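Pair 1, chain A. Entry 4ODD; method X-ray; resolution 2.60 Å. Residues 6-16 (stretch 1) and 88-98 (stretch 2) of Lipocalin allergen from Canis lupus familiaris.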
# COMPACT_ATOMS: atom_id res chain seq x y z
N ASN A 6 12.25 6.96 -12.62
CA ASN A 6 13.14 5.99 -11.98
C ASN A 6 12.43 4.98 -11.10
O ASN A 6 12.56 3.76 -11.28
CB ASN A 6 14.24 6.71 -11.18
CG ASN A 6 15.60 6.70 -11.88
OD1 ASN A 6 16.01 5.69 -12.45
ND2 ASN A 6 16.30 7.83 -11.82
N VAL A 7 11.69 5.50 -10.14
CA VAL A 7 10.99 4.69 -9.16
C VAL A 7 10.12 3.62 -9.82
O VAL A 7 10.29 2.43 -9.55
CB VAL A 7 10.20 5.59 -8.15
CG1 VAL A 7 8.71 5.42 -8.31
CG2 VAL A 7 10.64 5.31 -6.69
N LEU A 8 9.22 4.02 -10.71
CA LEU A 8 8.27 3.09 -11.32
C LEU A 8 8.91 1.90 -12.03
O LEU A 8 8.29 0.84 -12.16
CB LEU A 8 7.33 3.83 -12.29
CG LEU A 8 6.18 4.64 -11.69
CD1 LEU A 8 5.45 5.42 -12.78
CD2 LEU A 8 5.20 3.77 -10.90
N THR A 9 10.14 2.06 -12.49
CA THR A 9 10.77 0.97 -13.22
C THR A 9 11.17 -0.15 -12.28
O THR A 9 10.84 -1.32 -12.50
CB THR A 9 12.03 1.43 -13.97
OG1 THR A 9 11.78 2.67 -14.66
CG2 THR A 9 12.46 0.36 -14.98
N GLN A 10 11.85 0.26 -11.21
CA GLN A 10 12.51 -0.66 -10.30
C GLN A 10 11.59 -1.36 -9.30
O GLN A 10 12.06 -2.18 -8.51
CB GLN A 10 13.60 0.08 -9.52
CG GLN A 10 14.75 0.57 -10.39
CD GLN A 10 15.43 -0.56 -11.15
OE1 GLN A 10 15.03 -0.90 -12.26
NE2 GLN A 10 16.46 -1.16 -10.54
N VAL A 11 10.30 -1.03 -9.29
CA VAL A 11 9.46 -1.49 -8.19
C VAL A 11 8.94 -2.90 -8.37
O VAL A 11 8.52 -3.54 -7.41
CB VAL A 11 8.27 -0.55 -7.90
CG1 VAL A 11 8.71 0.88 -8.01
CG2 VAL A 11 7.13 -0.82 -8.85
N SER A 12 8.95 -3.38 -9.61
CA SER A 12 8.41 -4.69 -9.87
C SER A 12 9.10 -5.73 -9.01
O SER A 12 10.31 -5.66 -8.80
CB SER A 12 8.55 -5.04 -11.34
OG SER A 12 7.49 -4.44 -12.06
N GLY A 13 8.31 -6.67 -8.49
CA GLY A 13 8.85 -7.72 -7.66
C GLY A 13 8.16 -7.88 -6.32
O GLY A 13 7.09 -7.31 -6.07
N PRO A 14 8.77 -8.66 -5.43
CA PRO A 14 8.11 -9.01 -4.18
C PRO A 14 8.10 -7.83 -3.21
O PRO A 14 9.00 -6.98 -3.25
CB PRO A 14 8.99 -10.15 -3.64
CG PRO A 14 10.37 -9.83 -4.16
CD PRO A 14 10.14 -9.21 -5.54
N TRP A 15 7.07 -7.77 -2.37
CA TRP A 15 6.99 -6.78 -1.32
C TRP A 15 6.24 -7.35 -0.14
O TRP A 15 5.37 -8.21 -0.31
CB TRP A 15 6.27 -5.54 -1.83
CG TRP A 15 7.07 -4.76 -2.79
CD1 TRP A 15 6.87 -4.69 -4.14
CD2 TRP A 15 8.20 -3.94 -2.51
NE1 TRP A 15 7.81 -3.87 -4.71
CE2 TRP A 15 8.64 -3.40 -3.73
CE3 TRP A 15 8.89 -3.62 -1.33
CZ2 TRP A 15 9.74 -2.54 -3.82
CZ3 TRP A 15 9.99 -2.78 -1.42
CH2 TRP A 15 10.40 -2.25 -2.66
N LYS A 16 6.58 -6.87 1.05
CA LYS A 16 5.93 -7.28 2.27
C LYS A 16 5.44 -6.00 2.95
O LYS A 16 6.15 -4.98 2.94
CB LYS A 16 6.91 -8.05 3.16
CG LYS A 16 6.43 -8.21 4.60
CD LYS A 16 7.46 -8.95 5.47
CE LYS A 16 6.92 -9.19 6.90
NZ LYS A 16 5.60 -9.91 6.88
N ARG A 88 0.03 6.59 -5.34
CA ARG A 88 1.32 7.15 -5.70
C ARG A 88 2.41 6.48 -4.91
O ARG A 88 2.25 6.21 -3.72
CB ARG A 88 1.35 8.66 -5.45
CG ARG A 88 0.53 9.49 -6.45
CD ARG A 88 0.88 10.99 -6.34
NE ARG A 88 -0.04 11.86 -7.08
CZ ARG A 88 -0.06 12.00 -8.40
NH1 ARG A 88 0.77 11.32 -9.17
NH2 ARG A 88 -0.93 12.83 -8.97
N ILE A 89 3.53 6.19 -5.56
CA ILE A 89 4.73 5.81 -4.86
C ILE A 89 5.38 7.10 -4.39
O ILE A 89 5.70 7.97 -5.20
CB ILE A 89 5.70 5.10 -5.79
CG1 ILE A 89 4.97 3.98 -6.53
CG2 ILE A 89 6.88 4.55 -5.01
CD1 ILE A 89 4.28 3.03 -5.61
N ILE A 90 5.56 7.24 -3.09
CA ILE A 90 6.20 8.44 -2.56
C ILE A 90 7.72 8.33 -2.61
O ILE A 90 8.42 9.32 -2.79
CB ILE A 90 5.77 8.70 -1.09
CG1 ILE A 90 4.25 8.85 -0.98
CG2 ILE A 90 6.48 9.92 -0.55
CD1 ILE A 90 3.69 9.88 -1.91
N ASP A 91 8.24 7.11 -2.46
CA ASP A 91 9.68 6.92 -2.29
C ASP A 91 10.09 5.46 -2.44
O ASP A 91 9.34 4.55 -2.06
CB ASP A 91 10.09 7.43 -0.90
CG ASP A 91 11.49 8.00 -0.87
OD1 ASP A 91 11.86 8.73 -1.82
OD2 ASP A 91 12.23 7.73 0.10
N MET A 92 11.27 5.22 -2.99
CA MET A 92 11.79 3.85 -3.06
C MET A 92 13.29 3.75 -2.84
O MET A 92 14.07 4.45 -3.49
CB MET A 92 11.42 3.18 -4.38
CG MET A 92 11.87 1.72 -4.45
SD MET A 92 12.01 1.04 -6.12
CE MET A 92 13.44 1.93 -6.76
N THR A 93 13.68 2.87 -1.91
CA THR A 93 15.05 2.40 -1.77
C THR A 93 15.03 0.98 -2.34
O THR A 93 14.00 0.55 -2.85
CB THR A 93 15.52 2.45 -0.29
OG1 THR A 93 15.47 1.14 0.29
CG2 THR A 93 14.63 3.40 0.53
N PRO A 94 16.16 0.25 -2.28
CA PRO A 94 16.09 -1.12 -2.82
C PRO A 94 15.48 -2.08 -1.81
O PRO A 94 14.98 -3.16 -2.15
CB PRO A 94 17.56 -1.49 -3.07
CG PRO A 94 18.35 -0.22 -2.81
CD PRO A 94 17.53 0.60 -1.88
N ASN A 95 15.53 -1.66 -0.55
CA ASN A 95 14.93 -2.38 0.56
C ASN A 95 13.49 -1.92 0.87
O ASN A 95 12.70 -2.68 1.43
CB ASN A 95 15.81 -2.21 1.81
CG ASN A 95 15.27 -2.95 3.02
OD1 ASN A 95 15.46 -4.16 3.15
ND2 ASN A 95 14.60 -2.22 3.91
N ALA A 96 13.13 -0.70 0.48
CA ALA A 96 11.86 -0.14 0.94
C ALA A 96 10.97 0.53 -0.13
O ALA A 96 11.39 0.79 -1.26
CB ALA A 96 12.12 0.82 2.12
N LEU A 97 9.72 0.80 0.26
CA LEU A 97 8.72 1.35 -0.64
C LEU A 97 7.64 2.08 0.17
O LEU A 97 6.97 1.48 1.01
CB LEU A 97 8.08 0.22 -1.45
CG LEU A 97 7.20 0.63 -2.61
CD1 LEU A 97 8.05 1.30 -3.66
CD2 LEU A 97 6.48 -0.58 -3.18
N ILE A 98 7.49 3.37 -0.08
CA ILE A 98 6.42 4.12 0.58
C ILE A 98 5.30 4.51 -0.40
O ILE A 98 5.54 5.20 -1.40
CB ILE A 98 6.95 5.40 1.26
CG1 ILE A 98 7.96 5.05 2.35
CG2 ILE A 98 5.80 6.21 1.86
CD1 ILE A 98 8.57 6.26 3.02

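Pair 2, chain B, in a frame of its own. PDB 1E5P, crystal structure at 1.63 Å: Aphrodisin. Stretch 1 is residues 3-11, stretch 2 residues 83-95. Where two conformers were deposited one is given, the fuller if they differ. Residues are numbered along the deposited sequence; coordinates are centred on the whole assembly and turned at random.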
# COMPACT_ATOMS: atom_id res chain seq x y z
N PHE B 3 -9.32 -4.90 12.56
CA PHE B 3 -8.49 -5.11 11.33
C PHE B 3 -8.99 -6.30 10.53
O PHE B 3 -8.53 -6.60 9.44
CB PHE B 3 -7.01 -5.22 11.67
CG PHE B 3 -6.37 -3.93 12.11
CD1 PHE B 3 -6.98 -2.70 11.95
CD2 PHE B 3 -5.11 -3.96 12.69
CE1 PHE B 3 -6.37 -1.53 12.36
CE2 PHE B 3 -4.48 -2.80 13.09
CZ PHE B 3 -5.11 -1.59 12.92
N ALA B 4 -10.03 -6.96 11.06
CA ALA B 4 -10.61 -8.12 10.36
C ALA B 4 -11.32 -7.69 9.08
O ALA B 4 -11.56 -8.50 8.17
CB ALA B 4 -11.54 -8.87 11.29
N GLU B 5 -11.59 -6.40 8.94
CA GLU B 5 -12.23 -5.78 7.80
C GLU B 5 -11.27 -5.65 6.61
O GLU B 5 -11.62 -5.14 5.55
CB GLU B 5 -12.68 -4.35 8.16
CG GLU B 5 -13.75 -4.29 9.23
CD GLU B 5 -13.79 -2.95 9.95
OE1 GLU B 5 -13.92 -1.91 9.28
OE2 GLU B 5 -13.70 -2.97 11.20
N LEU B 6 -10.04 -6.11 6.82
CA LEU B 6 -9.01 -6.06 5.80
C LEU B 6 -9.09 -7.23 4.84
O LEU B 6 -8.60 -7.13 3.69
CB LEU B 6 -7.63 -6.02 6.46
CG LEU B 6 -7.25 -4.84 7.34
CD1 LEU B 6 -5.88 -5.09 7.99
CD2 LEU B 6 -7.24 -3.53 6.58
N GLN B 7 -9.69 -8.34 5.21
CA GLN B 7 -9.79 -9.54 4.38
C GLN B 7 -10.57 -9.41 3.09
O GLN B 7 -11.68 -8.87 3.08
CB GLN B 7 -10.45 -10.62 5.27
CG GLN B 7 -10.84 -11.89 4.55
CD GLN B 7 -9.77 -12.97 4.53
OE1 GLN B 7 -9.19 -13.31 5.57
NE2 GLN B 7 -9.53 -13.51 3.34
N GLY B 8 -10.03 -9.91 1.96
CA GLY B 8 -10.70 -9.91 0.69
C GLY B 8 -9.85 -9.48 -0.51
O GLY B 8 -8.65 -9.29 -0.40
N LYS B 9 -10.49 -9.38 -1.66
CA LYS B 9 -9.84 -8.97 -2.91
C LYS B 9 -9.68 -7.45 -2.89
O LYS B 9 -10.56 -6.69 -2.46
CB LYS B 9 -10.70 -9.37 -4.09
CG LYS B 9 -10.33 -8.75 -5.42
CD LYS B 9 -11.34 -9.18 -6.48
CE LYS B 9 -10.64 -9.65 -7.74
NZ LYS B 9 -11.63 -10.15 -8.74
N TRP B 10 -8.48 -6.98 -3.26
CA TRP B 10 -8.21 -5.55 -3.28
C TRP B 10 -7.21 -5.24 -4.42
O TRP B 10 -6.43 -6.12 -4.78
CB TRP B 10 -7.50 -5.08 -2.00
CG TRP B 10 -8.31 -5.22 -0.75
CD1 TRP B 10 -8.25 -6.26 0.15
CD2 TRP B 10 -9.34 -4.33 -0.29
NE1 TRP B 10 -9.19 -6.05 1.14
CE2 TRP B 10 -9.86 -4.89 0.90
CE3 TRP B 10 -9.84 -3.13 -0.76
CZ2 TRP B 10 -10.87 -4.25 1.63
CZ3 TRP B 10 -10.85 -2.51 -0.05
CH2 TRP B 10 -11.34 -3.08 1.13
N TYR B 11 -7.31 -4.02 -4.91
CA TYR B 11 -6.40 -3.50 -5.92
C TYR B 11 -5.76 -2.21 -5.40
O TYR B 11 -6.33 -1.54 -4.55
CB TYR B 11 -7.17 -3.13 -7.21
CG TYR B 11 -7.84 -4.32 -7.86
CD1 TYR B 11 -7.10 -5.21 -8.63
CD2 TYR B 11 -9.20 -4.55 -7.69
CE1 TYR B 11 -7.70 -6.31 -9.23
CE2 TYR B 11 -9.81 -5.64 -8.28
CZ TYR B 11 -9.06 -6.50 -9.05
OH TYR B 11 -9.65 -7.59 -9.65
N GLN B 83 0.03 0.44 8.77
CA GLN B 83 -1.25 0.23 9.50
C GLN B 83 -2.34 0.96 8.76
O GLN B 83 -2.09 1.92 8.04
CB GLN B 83 -1.11 0.70 10.93
CG GLN B 83 -0.85 2.18 11.13
CD GLN B 83 -0.87 2.55 12.60
OE1 GLN B 83 -1.81 2.24 13.33
NE2 GLN B 83 0.18 3.22 13.04
N PRO B 84 -3.58 0.49 8.90
CA PRO B 84 -4.70 1.16 8.29
C PRO B 84 -4.89 2.53 8.95
O PRO B 84 -4.78 2.63 10.19
CB PRO B 84 -5.90 0.28 8.65
CG PRO B 84 -5.31 -1.07 8.95
CD PRO B 84 -3.96 -0.78 9.57
N LEU B 85 -5.15 3.56 8.17
CA LEU B 85 -5.50 4.88 8.70
C LEU B 85 -7.03 5.00 8.74
O LEU B 85 -7.57 5.69 9.61
CB LEU B 85 -5.02 5.99 7.76
CG LEU B 85 -3.52 6.28 7.69
CD1 LEU B 85 -3.19 7.12 6.46
CD2 LEU B 85 -3.05 6.98 8.95
N TYR B 86 -7.68 4.36 7.78
CA TYR B 86 -9.14 4.46 7.65
C TYR B 86 -9.66 3.36 6.76
O TYR B 86 -9.16 3.08 5.67
CB TYR B 86 -9.47 5.85 7.04
CG TYR B 86 -10.96 6.05 6.83
CD1 TYR B 86 -11.83 6.00 7.91
CD2 TYR B 86 -11.48 6.27 5.57
CE1 TYR B 86 -13.20 6.18 7.73
CE2 TYR B 86 -12.85 6.45 5.38
CZ TYR B 86 -13.69 6.40 6.46
OH TYR B 86 -15.06 6.57 6.29
N ILE B 87 -10.73 2.67 7.21
CA ILE B 87 -11.27 1.57 6.45
C ILE B 87 -12.76 1.77 6.16
O ILE B 87 -13.49 2.20 7.06
CB ILE B 87 -11.14 0.24 7.24
CG1 ILE B 87 -9.71 0.01 7.73
CG2 ILE B 87 -11.59 -0.93 6.37
CD1 ILE B 87 -9.52 -1.09 8.74
N THR B 88 -13.16 1.49 4.95
CA THR B 88 -14.54 1.50 4.50
C THR B 88 -14.78 0.14 3.83
O THR B 88 -13.82 -0.63 3.71
CB THR B 88 -14.96 2.59 3.53
OG1 THR B 88 -14.43 2.35 2.22
CG2 THR B 88 -14.57 3.98 3.97
N SER B 89 -16.00 -0.12 3.37
CA SER B 89 -16.21 -1.43 2.74
C SER B 89 -15.56 -1.57 1.39
O SER B 89 -15.27 -2.69 0.95
CB SER B 89 -17.69 -1.82 2.73
OG SER B 89 -17.93 -2.72 3.83
N ASP B 90 -15.31 -0.46 0.69
CA ASP B 90 -14.70 -0.53 -0.62
C ASP B 90 -13.31 0.09 -0.66
O ASP B 90 -12.77 0.17 -1.77
CB ASP B 90 -15.57 0.22 -1.65
CG ASP B 90 -15.55 1.72 -1.36
OD1 ASP B 90 -15.69 2.11 -0.19
OD2 ASP B 90 -15.37 2.51 -2.30
N LYS B 91 -12.81 0.61 0.45
CA LYS B 91 -11.47 1.19 0.44
C LYS B 91 -10.72 1.05 1.74
O LYS B 91 -11.28 0.99 2.84
CB LYS B 91 -11.51 2.67 -0.02
CG LYS B 91 -11.10 2.68 -1.52
CD LYS B 91 -11.57 3.89 -2.24
CE LYS B 91 -12.06 3.57 -3.63
NZ LYS B 91 -13.50 3.14 -3.57
N ILE B 92 -9.38 0.92 1.62
CA ILE B 92 -8.53 0.92 2.80
C ILE B 92 -7.44 1.99 2.57
O ILE B 92 -6.79 1.94 1.51
CB ILE B 92 -7.79 -0.41 3.07
CG1 ILE B 92 -8.69 -1.63 3.04
CG2 ILE B 92 -7.04 -0.32 4.41
CD1 ILE B 92 -7.90 -2.93 2.88
N PHE B 93 -7.31 2.93 3.48
CA PHE B 93 -6.21 3.91 3.39
C PHE B 93 -5.14 3.45 4.38
O PHE B 93 -5.44 3.35 5.59
CB PHE B 93 -6.70 5.31 3.83
CG PHE B 93 -7.72 5.89 2.89
CD1 PHE B 93 -9.02 5.41 2.87
CD2 PHE B 93 -7.37 6.94 2.06
CE1 PHE B 93 -9.96 5.96 2.01
CE2 PHE B 93 -8.31 7.48 1.19
CZ PHE B 93 -9.59 6.99 1.17
N PHE B 94 -3.95 3.08 3.92
CA PHE B 94 -2.88 2.64 4.79
C PHE B 94 -1.73 3.67 4.85
O PHE B 94 -1.52 4.37 3.85
CB PHE B 94 -2.15 1.42 4.16
CG PHE B 94 -2.86 0.11 4.09
CD1 PHE B 94 -2.87 -0.72 5.22
CD2 PHE B 94 -3.48 -0.32 2.93
CE1 PHE B 94 -3.51 -1.96 5.15
CE2 PHE B 94 -4.11 -1.55 2.87
CZ PHE B 94 -4.12 -2.37 3.98
N THR B 95 -1.04 3.70 5.96
CA THR B 95 0.21 4.46 6.05
C THR B 95 1.32 3.40 6.08
O THR B 95 1.10 2.31 6.66
CB THR B 95 0.26 5.39 7.26
OG1 THR B 95 1.56 6.00 7.34
CG2 THR B 95 0.03 4.65 8.56
O HOH W 1 -13.48 -3.15 4.68

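Fourteen central residues of pair 2 superpose on pair 1 with an RMSD of 0.6 Å over N, CA and C, so the comparison can be made position by position. In both, a short N-terminal segment leads through a glycine to a tryptophan, and this segment packs against a hairpin from about 80 residues further along the chain. No direct hydrogen bond joins the stretches in either pair; the contact is one of side-chain packing, burying 463 Å² in pair 1 and 491 Å² in pair 2.

A closely matched element is the tryptophan. Trp15(A) and Trp10(B) match with CA atoms 0.6 Å and side-chain centres 0.8 Å apart, and both have chi1 in the m well. Each indole is tethered within its own stretch: Trp15(A) NE1 donates to Val11(A) O at 2.8 Å, and Trp10(B) NE1 donates to Leu6(B) O, also at 2.8 Å. One face of each ring is covered by an aliphatic group from the hairpin. The matched residues Leu97(A) and Ile92(B) supply it through different atoms. Leu97(A) CB lies 3.7 Å from the centroid of the six-membered ring of Trp15(A), whereas Ile92(B) CD1 lies 3.5 Å from that of Trp10(B); each is 19° off the ring normal. The beta-branched isoleucine meets the ring face with its CD1 methyl, the leucine with CB, and the side-chain centres still differ by only 0.5 Å.

The glycines, Gly13(A) and Gly8(B), also coincide. Their phi/psi values, 128/-168 and 136/-175, would jam a CB against the preceding carbonyl oxygen, so the backbone itself calls for glycine.

Behind the tryptophan, the packing is redistributed. Val11(A) matches Leu6(B). The smaller Val11(A) places CG1 3.8 Å from Met92(A) SD and 4.4 Å from Leu97(A) CD1. The longer Leu6(B) instead sends CD2 into a cluster, 3.8 Å from Ile92(B) CD1, 3.9 Å from Pro84(B) CG and 4.0 Å from Ile87(B) CD1. At the position shared by Met92(A) and Ile87(B), the methionine makes up reach from the hairpin side: its CE comes within 3.3 Å of Gln10(A) CB. The matching Glu5(B) is approached less closely, with OE1 3.9 Å from Ile87(B) CG2.

Leu8(A) and Phe3(B) form the next matched position, opposite Ile89(A) and Pro84(B). Leu8(A) CD2 only grazes Ile89(A) CG1 at 4.4 Å, while the phenylalanine ring is covered on one face by the proline, whose CD lies 4.0 Å from the Phe3(B) centroid. Val7(A), which has CG2 3.2 Å from Met92(A) CB and CG1 3.9 Å from Ile89(A) CG2, carries much of the contact in pair 1.

In pair 2, water 1 donates to Glu5(B) O at 2.9 Å and to Thr88(B) O at 2.7 Å, bridging the two backbones.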